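Local atomic coordinates of GDP-L-fucose synthase (Campylobacter jejuni subsp. jejuni serotype O:2, PDB entry 7M13), a protein that probably catalyses an NADPH-dependent step in making GDP-D-glycero-L-gluco-heptose, a precursor for the capsular polysaccharide of this bacterium. Residues Q29-N34 and L250-I255; N97-N102 and E152-Q157; Q130-L133 and A137-F140; N296-S301 and M341-Y346. All blocks are in the same frame, centred on the assembly; numbering follows the deposited sequence. Where two conformers were deposited one is given.

Contact 1: Q29-N34 and L250-I255; sequences QKRGFN and LADVAI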
loop_
_atom_site.group_PDB
_atom_site.type_symbol
_atom_site.label_atom_id
_atom_site.label_comp_id
_atom_site.label_asym_id
_atom_site.label_seq_id
_atom_site.Cartn_x
_atom_site.Cartn_y
_atom_site.Cartn_z
ATOM N N GLN B 29 -33.221 1.966 1.857
ATOM C CA GLN B 29 -34.629 1.461 1.780
ATOM C C GLN B 29 -35.564 2.623 2.135
ATOM O O GLN B 29 -36.603 2.837 1.440
ATOM C CB GLN B 29 -34.770 0.221 2.644
ATOM C CG GLN B 29 -34.148 -1.002 1.992
ATOM C CD GLN B 29 -34.084 -2.221 2.877
ATOM O OE1 GLN B 29 -34.109 -2.133 4.107
ATOM N NE2 GLN B 29 -33.923 -3.368 2.252
ATOM N N LYS B 30 -35.229 3.400 3.157
ATOM C CA LYS B 30 -36.139 4.474 3.643
ATOM C C LYS B 30 -36.338 5.546 2.559
ATOM O O LYS B 30 -37.357 6.285 2.594
ATOM C CB LYS B 30 -35.621 5.079 4.950
ATOM C CG LYS B 30 -36.509 6.188 5.507
ATOM C CD LYS B 30 -35.876 7.052 6.587
ATOM C CE LYS B 30 -36.903 7.901 7.310
ATOM N NZ LYS B 30 -36.544 8.029 8.739
ATOM N N ARG B 31 -35.403 5.693 1.630
ATOM C CA ARG B 31 -35.429 6.674 0.535
ATOM C C ARG B 31 -35.949 6.038 -0.764
ATOM O O ARG B 31 -35.926 6.749 -1.781
ATOM C CB ARG B 31 -34.028 7.266 0.367
ATOM C CG ARG B 31 -33.551 7.979 1.624
ATOM C CD ARG B 31 -32.122 8.385 1.387
ATOM N NE ARG B 31 -31.435 8.665 2.628
ATOM C CZ ARG B 31 -30.540 9.618 2.762
ATOM N NH1 ARG B 31 -30.231 10.393 1.731
ATOM N NH2 ARG B 31 -29.994 9.820 3.944
ATOM N N GLY B 32 -36.331 4.771 -0.724
ATOM C CA GLY B 32 -36.933 4.005 -1.843
ATOM C C GLY B 32 -35.917 3.290 -2.722
ATOM O O GLY B 32 -36.330 2.701 -3.739
ATOM N N PHE B 33 -34.644 3.264 -2.318
ATOM C CA PHE B 33 -33.583 2.553 -3.075
ATOM C C PHE B 33 -33.656 1.090 -2.677
ATOM O O PHE B 33 -33.001 0.672 -1.702
ATOM C CB PHE B 33 -32.203 3.144 -2.796
ATOM C CG PHE B 33 -32.012 4.541 -3.294
ATOM C CD1 PHE B 33 -31.619 4.806 -4.584
ATOM C CD2 PHE B 33 -32.270 5.636 -2.470
ATOM C CE1 PHE B 33 -31.471 6.103 -5.035
ATOM C CE2 PHE B 33 -32.080 6.932 -2.908
ATOM C CZ PHE B 33 -31.682 7.170 -4.191
ATOM N N ASN B 34 -34.519 0.320 -3.327
ATOM C CA ASN B 34 -34.874 -1.022 -2.836
ATOM C C ASN B 34 -34.222 -2.129 -3.672
ATOM O O ASN B 34 -34.381 -3.257 -3.267
ATOM C CB ASN B 34 -36.396 -1.192 -2.770
ATOM C CG ASN B 34 -36.961 -0.434 -1.590
ATOM O OD1 ASN B 34 -36.463 -0.573 -0.475
ATOM N ND2 ASN B 34 -38.025 0.329 -1.796
ATOM N N LEU B 250 -23.088 8.750 8.664
ATOM C CA LEU B 250 -22.217 8.067 7.683
ATOM C C LEU B 250 -23.053 7.681 6.455
ATOM O O LEU B 250 -22.655 7.971 5.317
ATOM C CB LEU B 250 -21.546 6.846 8.312
ATOM C CG LEU B 250 -20.648 6.094 7.344
ATOM C CD1 LEU B 250 -19.538 5.377 8.086
ATOM C CD2 LEU B 250 -21.448 5.125 6.493
ATOM N N ALA B 251 -24.232 7.085 6.662
ATOM C CA ALA B 251 -25.074 6.691 5.518
ATOM C C ALA B 251 -25.463 7.938 4.727
ATOM O O ALA B 251 -25.379 7.957 3.491
ATOM C CB ALA B 251 -26.270 5.929 6.003
ATOM N N ASP B 252 -25.854 9.014 5.414
ATOM C CA ASP B 252 -26.275 10.269 4.730
ATOM C C ASP B 252 -25.141 10.803 3.853
ATOM O O ASP B 252 -25.410 11.177 2.704
ATOM C CB ASP B 252 -26.660 11.404 5.681
ATOM C CG ASP B 252 -28.051 11.285 6.269
ATOM O OD1 ASP B 252 -28.788 10.384 5.813
ATOM O OD2 ASP B 252 -28.383 12.107 7.166
ATOM N N VAL B 253 -23.919 10.893 4.381
ATOM C CA VAL B 253 -22.816 11.505 3.588
ATOM C C VAL B 253 -22.417 10.526 2.475
ATOM O O VAL B 253 -22.064 10.970 1.396
ATOM C CB VAL B 253 -21.599 11.996 4.412
ATOM C CG1 VAL B 253 -20.873 10.870 5.127
ATOM C CG2 VAL B 253 -20.661 12.823 3.555
ATOM N N ALA B 254 -22.485 9.221 2.728
ATOM C CA ALA B 254 -22.179 8.235 1.669
ATOM C C ALA B 254 -23.175 8.360 0.526
ATOM O O ALA B 254 -22.772 8.401 -0.661
ATOM C CB ALA B 254 -22.135 6.850 2.262
ATOM N N ILE B 255 -24.464 8.521 0.851
ATOM C CA ILE B 255 -25.482 8.679 -0.215
ATOM C C ILE B 255 -25.331 10.059 -0.863
ATOM O O ILE B 255 -25.421 10.219 -2.094
ATOM C CB ILE B 255 -26.893 8.436 0.335
ATOM C CG1 ILE B 255 -27.042 6.985 0.793
ATOM C CG2 ILE B 255 -27.889 8.823 -0.743
ATOM C CD1 ILE B 255 -28.230 6.736 1.684
HETATM O O HOH W 1 -27.832 12.172 1.786
#
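R31 turns its CG away from its own carbonyl carbon (chi1 -61°), and its chain then runs extended from CG to NE. This carries the guanidinium across to helix 247-260, where D252 and I255 receive it. The backbones stay well apart: the closest CA atoms, those of R31 and I255, are 10.2 Å from each other. The long side chain therefore spans most of the distance. D252 comes in at the guanidinium edge, and the two side chains cross at about a right angle. R31 NH2 and D252 OD1 form a salt bridge, and in the conformer given the two planes are 61° apart. The modelled 2.3 Å between R31 NH2 and D252 OD1 is too short to take literally. D252 was also built in two conformers, so its exact position is doubtful. I255 meets a different side of the group. Its CD1 lies over the centre of one guanidinium face, 3.8 Å above the plane, and I255 CG2 is 3.8 Å from R31 NH1. A water adds a second polar link, accepting from R31 NH1 at 3.0 Å and donating to the backbone O of D252 at 2.8 Å. The guanidinium appears held at its edge by the carboxylate and the water, with an aliphatic branch on one face. G32 follows at positive phi and ends helix 19-30 in a Schellman motif. Nearby, A251 packs on N27 and I255 on L28 of that helix. The contact joins the C-terminal end of the first helix of the NADP-binding Rossmann fold to the helix after strand 241-246.

Contact 2: N97-N102 and E152-Q157; sequences NSFLNN and ESYNIQ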
loop_
_atom_site.group_PDB
_atom_site.type_symbol
_atom_site.label_atom_id
_atom_site.label_comp_id
_atom_site.label_asym_id
_atom_site.label_seq_id
_atom_site.Cartn_x
_atom_site.Cartn_y
_atom_site.Cartn_z
ATOM N N ASN B 97 -12.741 -5.319 -9.782
ATOM C CA ASN B 97 -13.897 -5.983 -10.441
ATOM C C ASN B 97 -15.046 -4.999 -10.643
ATOM O O ASN B 97 -15.759 -5.136 -11.627
ATOM C CB ASN B 97 -14.282 -7.290 -9.763
ATOM C CG ASN B 97 -13.221 -8.322 -10.074
ATOM O OD1 ASN B 97 -13.155 -8.797 -11.221
ATOM N ND2 ASN B 97 -12.290 -8.540 -9.150
ATOM N N SER B 98 -15.106 -3.906 -9.888
ATOM C CA SER B 98 -16.075 -2.813 -10.151
ATOM C C SER B 98 -15.689 -2.143 -11.466
ATOM O O SER B 98 -16.546 -1.955 -12.316
ATOM C CB SER B 98 -16.105 -1.812 -9.023
ATOM O OG SER B 98 -16.674 -2.352 -7.856
ATOM N N PHE B 99 -14.420 -1.799 -11.631
ATOM C CA PHE B 99 -13.902 -1.213 -12.880
ATOM C C PHE B 99 -14.190 -2.176 -14.043
ATOM O O PHE B 99 -14.659 -1.695 -15.115
ATOM C CB PHE B 99 -12.403 -0.900 -12.747
ATOM C CG PHE B 99 -11.694 -0.819 -14.069
ATOM C CD1 PHE B 99 -11.891 0.248 -14.922
ATOM C CD2 PHE B 99 -10.868 -1.864 -14.454
ATOM C CE1 PHE B 99 -11.255 0.299 -16.150
ATOM C CE2 PHE B 99 -10.206 -1.801 -15.666
ATOM C CZ PHE B 99 -10.409 -0.734 -16.505
ATOM N N LEU B 100 -13.888 -3.470 -13.889
ATOM C CA LEU B 100 -13.973 -4.397 -15.039
ATOM C C LEU B 100 -15.429 -4.519 -15.494
ATOM O O LEU B 100 -15.660 -4.855 -16.690
ATOM C CB LEU B 100 -13.428 -5.776 -14.664
ATOM C CG LEU B 100 -11.919 -5.942 -14.636
ATOM C CD1 LEU B 100 -11.565 -7.373 -14.248
ATOM C CD2 LEU B 100 -11.308 -5.575 -15.994
ATOM N N ASN B 101 -16.376 -4.318 -14.590
ATOM C CA ASN B 101 -17.823 -4.570 -14.837
ATOM C C ASN B 101 -18.599 -3.253 -14.882
ATOM O O ASN B 101 -19.834 -3.286 -14.798
ATOM C CB ASN B 101 -18.365 -5.569 -13.829
ATOM C CG ASN B 101 -17.803 -6.956 -14.059
ATOM O OD1 ASN B 101 -18.263 -7.723 -14.928
ATOM N ND2 ASN B 101 -16.718 -7.262 -13.374
ATOM N N ASN B 102 -17.920 -2.130 -15.101
ATOM C CA ASN B 102 -18.536 -0.843 -15.497
ATOM C C ASN B 102 -19.465 -0.328 -14.405
ATOM O O ASN B 102 -20.520 0.257 -14.674
ATOM C CB ASN B 102 -19.221 -0.990 -16.863
ATOM C CG ASN B 102 -18.199 -1.417 -17.894
ATOM O OD1 ASN B 102 -17.277 -0.658 -18.184
ATOM N ND2 ASN B 102 -18.288 -2.652 -18.361
ATOM N N GLU B 152 -8.180 6.575 -6.241
ATOM C CA GLU B 152 -7.749 7.777 -6.962
ATOM C C GLU B 152 -7.054 7.347 -8.250
ATOM O O GLU B 152 -7.204 8.031 -9.316
ATOM C CB GLU B 152 -6.813 8.585 -6.079
ATOM C CG GLU B 152 -6.260 9.818 -6.737
ATOM C CD GLU B 152 -5.309 10.510 -5.792
ATOM O OE1 GLU B 152 -4.132 10.033 -5.645
ATOM O OE2 GLU B 152 -5.765 11.509 -5.166
ATOM N N SER B 153 -6.220 6.310 -8.190
ATOM C CA SER B 153 -5.418 5.913 -9.380
ATOM C C SER B 153 -6.334 5.392 -10.501
ATOM O O SER B 153 -6.093 5.672 -11.679
ATOM C CB SER B 153 -4.393 4.888 -9.002
ATOM O OG SER B 153 -3.509 5.407 -8.009
ATOM N N TYR B 154 -7.383 4.654 -10.165
ATOM C CA TYR B 154 -8.414 4.214 -11.145
ATOM C C TYR B 154 -9.107 5.450 -11.731
ATOM O O TYR B 154 -9.330 5.550 -12.962
ATOM C CB TYR B 154 -9.392 3.213 -10.531
ATOM C CG TYR B 154 -8.890 1.796 -10.645
ATOM C CD1 TYR B 154 -7.948 1.299 -9.775
ATOM C CD2 TYR B 154 -9.206 1.018 -11.751
ATOM C CE1 TYR B 154 -7.445 0.016 -9.918
ATOM C CE2 TYR B 154 -8.700 -0.258 -11.911
ATOM C CZ TYR B 154 -7.793 -0.761 -11.001
ATOM O OH TYR B 154 -7.226 -2.014 -11.142
ATOM N N ASN B 155 -9.399 6.430 -10.889
ATOM C CA ASN B 155 -10.106 7.640 -11.361
ATOM C C ASN B 155 -9.222 8.346 -12.404
ATOM O O ASN B 155 -9.710 8.840 -13.433
ATOM C CB ASN B 155 -10.405 8.561 -10.188
ATOM C CG ASN B 155 -11.422 7.975 -9.211
ATOM O OD1 ASN B 155 -12.106 6.968 -9.492
ATOM N ND2 ASN B 155 -11.506 8.593 -8.048
ATOM N N ILE B 156 -7.924 8.422 -12.139
ATOM C CA ILE B 156 -7.001 9.152 -13.032
ATOM C C ILE B 156 -6.765 8.340 -14.305
ATOM O O ILE B 156 -6.836 8.910 -15.415
ATOM C CB ILE B 156 -5.693 9.473 -12.302
ATOM C CG1 ILE B 156 -5.934 10.473 -11.171
ATOM C CG2 ILE B 156 -4.640 9.981 -13.284
ATOM C CD1 ILE B 156 -4.765 10.662 -10.251
ATOM N N GLN B 157 -6.402 7.072 -14.186
ATOM C CA GLN B 157 -6.001 6.301 -15.386
ATOM C C GLN B 157 -7.234 5.971 -16.227
ATOM O O GLN B 157 -7.135 6.040 -17.482
ATOM C CB GLN B 157 -5.261 5.015 -15.020
ATOM C CG GLN B 157 -4.984 4.166 -16.249
ATOM C CD GLN B 157 -4.133 2.939 -16.007
ATOM O OE1 GLN B 157 -3.698 2.667 -14.878
ATOM N NE2 GLN B 157 -3.927 2.148 -17.056
#
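F99 and Y154 carry the whole of this contact, and the meeting between them is aromatic and apolar. The side chains cross at about a right angle. The ring planes stand 57° apart with the centroids of F99 and Y154 separated by 5.4 Å, an oblique aromatic pair. F99 CD2 lies near the plane of the Y154 ring, at its edge, 3.7 Å from Y154 CE2. F99 CB joins in, 3.9 Å from Y154 CD2. F99 has its CG roughly opposite its backbone N (chi1 157°), which swings the ring out from helix 80-100 toward helix 138-158.

Hydrogen bonding acts around the pair. Y154 OH bonds to H96 ND1, so the tyrosine is tied to helix 80-100 by its polar end as well as its ring, while F99 also meets the ring of Y158, one turn further along the partner helix. At the end of helix 80-100, N101 ND2 donates to N97 O at 2.9 Å in a nearly straight bond (168°). The acceptor lies almost in the amide plane of N101, so the bond holds that flat group in line with the last turn. The helix stops in a Schellman motif, in which N102 has positive phi and its N reaches F99 O at 3.3 Å.

Y154 packs on Y85 of the second subunit, and Q157 NE2 bonds to D82 of that subunit. This pairing of two helices with the partner chain is consistent with the four-helix dimer interface of short-chain dehydrogenase/reductases.

Contact 3: Q130-L133 and A137-F140; sequences QGDL and AYSF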
loop_
_atom_site.group_PDB
_atom_site.type_symbol
_atom_site.label_atom_id
_atom_site.label_comp_id
_atom_site.label_asym_id
_atom_site.label_seq_id
_atom_site.Cartn_x
_atom_site.Cartn_y
_atom_site.Cartn_z
ATOM N N GLN B 130 2.670 12.319 5.820
ATOM C CA GLN B 130 3.519 13.311 6.546
ATOM C C GLN B 130 3.975 12.736 7.898
ATOM O O GLN B 130 3.808 13.395 8.983
ATOM C CB GLN B 130 2.756 14.631 6.686
ATOM C CG GLN B 130 2.204 15.160 5.378
ATOM C CD GLN B 130 3.269 15.280 4.334
ATOM O OE1 GLN B 130 4.317 15.874 4.580
ATOM N NE2 GLN B 130 3.014 14.699 3.172
ATOM N N GLY B 131 4.529 11.517 7.892
ATOM C CA GLY B 131 5.168 10.933 9.070
ATOM C C GLY B 131 4.685 9.524 9.359
ATOM O O GLY B 131 3.702 9.078 8.721
ATOM N N ASP B 132 5.299 8.902 10.358
ATOM C CA ASP B 132 4.955 7.464 10.509
ATOM C C ASP B 132 3.603 7.296 11.224
ATOM O O ASP B 132 3.045 8.159 11.867
ATOM C CB ASP B 132 6.071 6.545 11.022
ATOM C CG ASP B 132 6.108 5.164 10.336
ATOM O OD1 ASP B 132 7.161 4.659 10.205
ATOM O OD2 ASP B 132 5.061 4.661 9.912
ATOM N N LEU B 133 3.067 6.131 10.945
ATOM C CA LEU B 133 1.768 5.702 11.451
ATOM C C LEU B 133 1.960 5.179 12.880
ATOM O O LEU B 133 3.098 4.803 13.224
ATOM C CB LEU B 133 1.237 4.595 10.535
ATOM C CG LEU B 133 1.071 4.923 9.048
ATOM C CD1 LEU B 133 0.534 3.685 8.349
ATOM C CD2 LEU B 133 0.138 6.109 8.834
ATOM N N ALA B 137 -1.523 -0.002 14.660
ATOM C CA ALA B 137 -2.409 0.034 13.476
ATOM C C ALA B 137 -1.573 0.249 12.215
ATOM O O ALA B 137 -2.121 0.619 11.175
ATOM C CB ALA B 137 -3.465 1.092 13.653
ATOM N N TYR B 138 -0.275 -0.004 12.280
ATOM C CA TYR B 138 0.640 0.327 11.155
ATOM C C TYR B 138 0.217 -0.400 9.880
ATOM O O TYR B 138 0.141 0.192 8.779
ATOM C CB TYR B 138 2.048 -0.079 11.585
ATOM C CG TYR B 138 3.178 0.111 10.602
ATOM C CD1 TYR B 138 3.731 1.360 10.326
ATOM C CD2 TYR B 138 3.727 -0.988 9.956
ATOM C CE1 TYR B 138 4.812 1.503 9.464
ATOM C CE2 TYR B 138 4.820 -0.861 9.114
ATOM C CZ TYR B 138 5.353 0.384 8.858
ATOM O OH TYR B 138 6.434 0.485 8.022
ATOM N N SER B 139 0.023 -1.701 9.968
ATOM C CA SER B 139 -0.306 -2.513 8.783
ATOM C C SER B 139 -1.731 -2.251 8.306
ATOM O O SER B 139 -1.967 -2.202 7.082
ATOM C CB SER B 139 -0.002 -3.944 9.019
ATOM O OG SER B 139 -0.890 -4.526 9.949
ATOM N N PHE B 140 -2.659 -2.031 9.218
ATOM C CA PHE B 140 -4.056 -1.686 8.871
ATOM C C PHE B 140 -4.092 -0.324 8.187
ATOM O O PHE B 140 -4.732 -0.181 7.131
ATOM C CB PHE B 140 -4.871 -1.697 10.156
ATOM C CG PHE B 140 -6.300 -1.289 9.967
ATOM C CD1 PHE B 140 -7.271 -2.199 9.608
ATOM C CD2 PHE B 140 -6.672 0.022 10.182
ATOM C CE1 PHE B 140 -8.587 -1.796 9.444
ATOM C CE2 PHE B 140 -7.989 0.406 10.031
ATOM C CZ PHE B 140 -8.931 -0.495 9.654
HETATM O O HOH W 2 7.908 2.627 8.519
#
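The backbones of L133 and Y138 come close, with 5.5 Å between their CA atoms, as the loop turns into helix 138-158 with A137 at the N-cap position. Y138 sends its ring back toward the loop, with CG opposite its backbone N (chi1 178°). D132 meets the ring at its edge. D132 OD2 lies in the ring plane, 3.2 Å from Y138 CE1, and the carboxylate and ring planes are 49° apart. The same D132 OD2 accepts the backbone N-H of L133, with 2.7 Å from N to OD2, through the lone pair that faces away from OD1. This bond helps to fix the rotation of the carboxylate. D132 was deposited in two conformers, so these details hold for the one given.

A water bridges the polar ends, 2.7 Å from D132 OD1 and 2.6 Å from Y138 OH. OD1 also forms a salt bridge with K273 of the second subunit. L133 supplies the apolar part, its CB lying 4.1 Å from Y138 CD1. Separately, L133 CD1 makes a van der Waals contact with the backbone carbonyl, 3.5 Å from Y138 O. On the partner chain, I149 packs against Y138.

Two residues after Y138, F140 touches the bound NADP. It fills the position predicted for the catalytic proton donor or acceptor, but a phenylalanine has no hydroxyl to offer. The contact thus joins the loop to the start of helix 138-158, which carries the predicted active-site position, through a ring edge, a bridging water and an aliphatic side chain. The lysine from the other subunit probably stabilises the negative charge of D132 at the dimer interface.

Contact 4: N296-S301 and M341-Y346; sequences NIVGFS and MMYEWY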
loop_
_atom_site.group_PDB
_atom_site.type_symbol
_atom_site.label_atom_id
_atom_site.label_comp_id
_atom_site.label_asym_id
_atom_site.label_seq_id
_atom_site.Cartn_x
_atom_site.Cartn_y
_atom_site.Cartn_z
ATOM N N ASN B 296 -25.625 9.902 32.167
ATOM C CA ASN B 296 -26.879 10.684 32.314
ATOM C C ASN B 296 -27.974 10.051 31.454
ATOM O O ASN B 296 -29.138 10.020 31.905
ATOM C CB ASN B 296 -26.608 12.167 32.055
ATOM C CG ASN B 296 -25.682 12.746 33.109
ATOM O OD1 ASN B 296 -24.975 13.724 32.864
ATOM N ND2 ASN B 296 -25.657 12.133 34.286
ATOM N N ILE B 297 -27.626 9.534 30.269
ATOM C CA ILE B 297 -28.610 8.899 29.346
ATOM C C ILE B 297 -29.043 7.545 29.921
ATOM O O ILE B 297 -30.247 7.236 29.856
ATOM C CB ILE B 297 -28.038 8.786 27.918
ATOM C CG1 ILE B 297 -27.841 10.185 27.333
ATOM C CG2 ILE B 297 -28.929 7.917 27.037
ATOM C CD1 ILE B 297 -27.067 10.229 26.029
ATOM N N VAL B 298 -28.102 6.792 30.486
ATOM C CA VAL B 298 -28.376 5.446 31.071
ATOM C C VAL B 298 -29.135 5.619 32.391
ATOM O O VAL B 298 -29.949 4.742 32.726
ATOM C CB VAL B 298 -27.073 4.650 31.240
ATOM C CG1 VAL B 298 -27.250 3.442 32.153
ATOM C CG2 VAL B 298 -26.527 4.228 29.881
ATOM N N GLY B 299 -28.886 6.715 33.102
ATOM C CA GLY B 299 -29.489 6.975 34.425
ATOM C C GLY B 299 -28.790 6.186 35.519
ATOM O O GLY B 299 -29.443 5.852 36.500
ATOM N N PHE B 300 -27.493 5.906 35.379
ATOM C CA PHE B 300 -26.675 5.267 36.438
ATOM C C PHE B 300 -26.457 6.275 37.572
ATOM O O PHE B 300 -26.120 7.445 37.278
ATOM C CB PHE B 300 -25.353 4.761 35.865
ATOM C CG PHE B 300 -24.399 4.174 36.867
ATOM C CD1 PHE B 300 -24.752 3.075 37.634
ATOM C CD2 PHE B 300 -23.136 4.711 37.035
ATOM C CE1 PHE B 300 -23.850 2.522 38.529
ATOM C CE2 PHE B 300 -22.232 4.153 37.926
ATOM C CZ PHE B 300 -22.597 3.065 38.685
ATOM N N SER B 301 -26.690 5.848 38.822
ATOM C CA SER B 301 -26.652 6.715 40.033
ATOM C C SER B 301 -25.282 6.625 40.707
ATOM O O SER B 301 -24.999 7.466 41.577
ATOM C CB SER B 301 -27.757 6.351 41.002
ATOM O OG SER B 301 -27.496 5.090 41.596
ATOM N N MET B 341 -30.410 7.636 20.743
ATOM C CA MET B 341 -30.967 6.763 19.677
ATOM C C MET B 341 -30.401 5.351 19.874
ATOM O O MET B 341 -31.170 4.377 19.753
ATOM C CB MET B 341 -30.613 7.260 18.269
ATOM C CG MET B 341 -31.090 8.666 17.949
ATOM S SD MET B 341 -30.302 9.294 16.416
ATOM C CE MET B 341 -31.176 8.282 15.225
ATOM N N MET B 342 -29.086 5.239 20.121
ATOM C CA MET B 342 -28.371 3.947 20.240
ATOM C C MET B 342 -28.871 3.201 21.492
ATOM O O MET B 342 -29.108 1.972 21.403
ATOM C CB MET B 342 -26.854 4.172 20.303
ATOM C CG MET B 342 -26.061 2.879 20.316
ATOM S SD MET B 342 -24.253 3.090 20.147
ATOM C CE MET B 342 -23.900 4.236 21.479
ATOM N N TYR B 343 -29.070 3.906 22.611
ATOM C CA TYR B 343 -29.521 3.277 23.888
ATOM C C TYR B 343 -30.954 2.752 23.731
ATOM O O TYR B 343 -31.235 1.629 24.177
ATOM C CB TYR B 343 -29.418 4.231 25.083
ATOM C CG TYR B 343 -29.570 3.541 26.424
ATOM C CD1 TYR B 343 -28.919 2.347 26.696
ATOM C CD2 TYR B 343 -30.371 4.082 27.423
ATOM C CE1 TYR B 343 -29.060 1.701 27.916
ATOM C CE2 TYR B 343 -30.527 3.445 28.648
ATOM C CZ TYR B 343 -29.865 2.258 28.896
ATOM O OH TYR B 343 -29.994 1.624 30.096
ATOM N N GLU B 344 -31.838 3.525 23.101
ATOM C CA GLU B 344 -33.239 3.092 22.858
ATOM C C GLU B 344 -33.210 1.757 22.105
ATOM O O GLU B 344 -33.910 0.825 22.540
ATOM C CB GLU B 344 -34.025 4.174 22.118
ATOM C CG GLU B 344 -34.249 5.423 22.957
ATOM C CD GLU B 344 -35.023 5.195 24.248
ATOM O OE1 GLU B 344 -34.381 5.095 25.318
ATOM O OE2 GLU B 344 -36.269 5.118 24.180
ATOM N N TRP B 345 -32.410 1.639 21.039
ATOM C CA TRP B 345 -32.321 0.371 20.269
ATOM C C TRP B 345 -31.723 -0.713 21.167
ATOM O O TRP B 345 -32.199 -1.866 21.099
ATOM C CB TRP B 345 -31.526 0.497 18.961
ATOM C CG TRP B 345 -31.629 -0.762 18.152
ATOM C CD1 TRP B 345 -32.743 -1.214 17.504
ATOM C CD2 TRP B 345 -30.621 -1.775 17.973
ATOM N NE1 TRP B 345 -32.490 -2.418 16.905
ATOM C CE2 TRP B 345 -31.196 -2.787 17.171
ATOM C CE3 TRP B 345 -29.291 -1.920 18.383
ATOM C CZ2 TRP B 345 -30.485 -3.921 16.780
ATOM C CZ3 TRP B 345 -28.587 -3.042 17.996
ATOM C CH2 TRP B 345 -29.179 -4.029 17.206
ATOM N N TYR B 346 -30.700 -0.378 21.959
ATOM C CA TYR B 346 -29.963 -1.372 22.776
ATOM C C TYR B 346 -30.954 -2.109 23.682
ATOM O O TYR B 346 -30.851 -3.345 23.783
ATOM C CB TYR B 346 -28.866 -0.754 23.645
ATOM C CG TYR B 346 -28.117 -1.804 24.429
ATOM C CD1 TYR B 346 -27.058 -2.486 23.858
ATOM C CD2 TYR B 346 -28.513 -2.185 25.705
ATOM C CE1 TYR B 346 -26.369 -3.472 24.546
ATOM C CE2 TYR B 346 -27.840 -3.173 26.406
ATOM C CZ TYR B 346 -26.760 -3.817 25.827
ATOM O OH TYR B 346 -26.072 -4.792 26.485
#
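I297 is the first residue of its segment to meet Y343. The two side chains slide past each other in opposite directions, and I297 CG2 comes 4.1 Å from Y343 CD2. The carbonyl O of I297 lies obliquely to the ring, 4.0 Å from Y343 CD2.

V298 follows and makes the closer fit. Its CA is 3.8 Å from Y343 CE2. With CG1 placed opposite the backbone N (chi1 165°), CG2 sits over one face of the ring. This is a CH-pi contact, 4.1 Å from V298 CG2 to the centroid of the Y343 ring and 15° off the ring normal. The other branch, V298 CG1, lies 3.9 Å from Y343 OH. V298 and Y343 cross at about a right angle, with one methyl on the ring and one beside its hydroxyl.

G299 then leaves helix 287-298 with positive phi, and the chain turns away.

Helix 184-199 covers the same site, with L189 touching both V298 and Y343. Y343 OH bonds to H193 and K196, and K196 also bonds to V298 O. The contact is thus apolar between its own segments, while the buried hydroxyl and the carbonyl at the helix end are satisfied by the third helix.

Contact 1 opens first, at the end of helix 19-30, and closes only at helix 247-260, so it spans most of the NADP-binding domain. Inside that loop lies contact 2, which runs from the end of helix 80-100 to helix 138-158. Contact 3 is nested inside contact 2 and closes a short turn at the start of that same helix. No loops cross. Contacts 2 and 3 mark two places along helix 138-158, their centres about 26 Å apart, and both touch the second subunit. Contact 4 comes later in series. It joins helix 287-298 to helix 335-347 near the C terminus, its centre about 44 Å from that of contact 2.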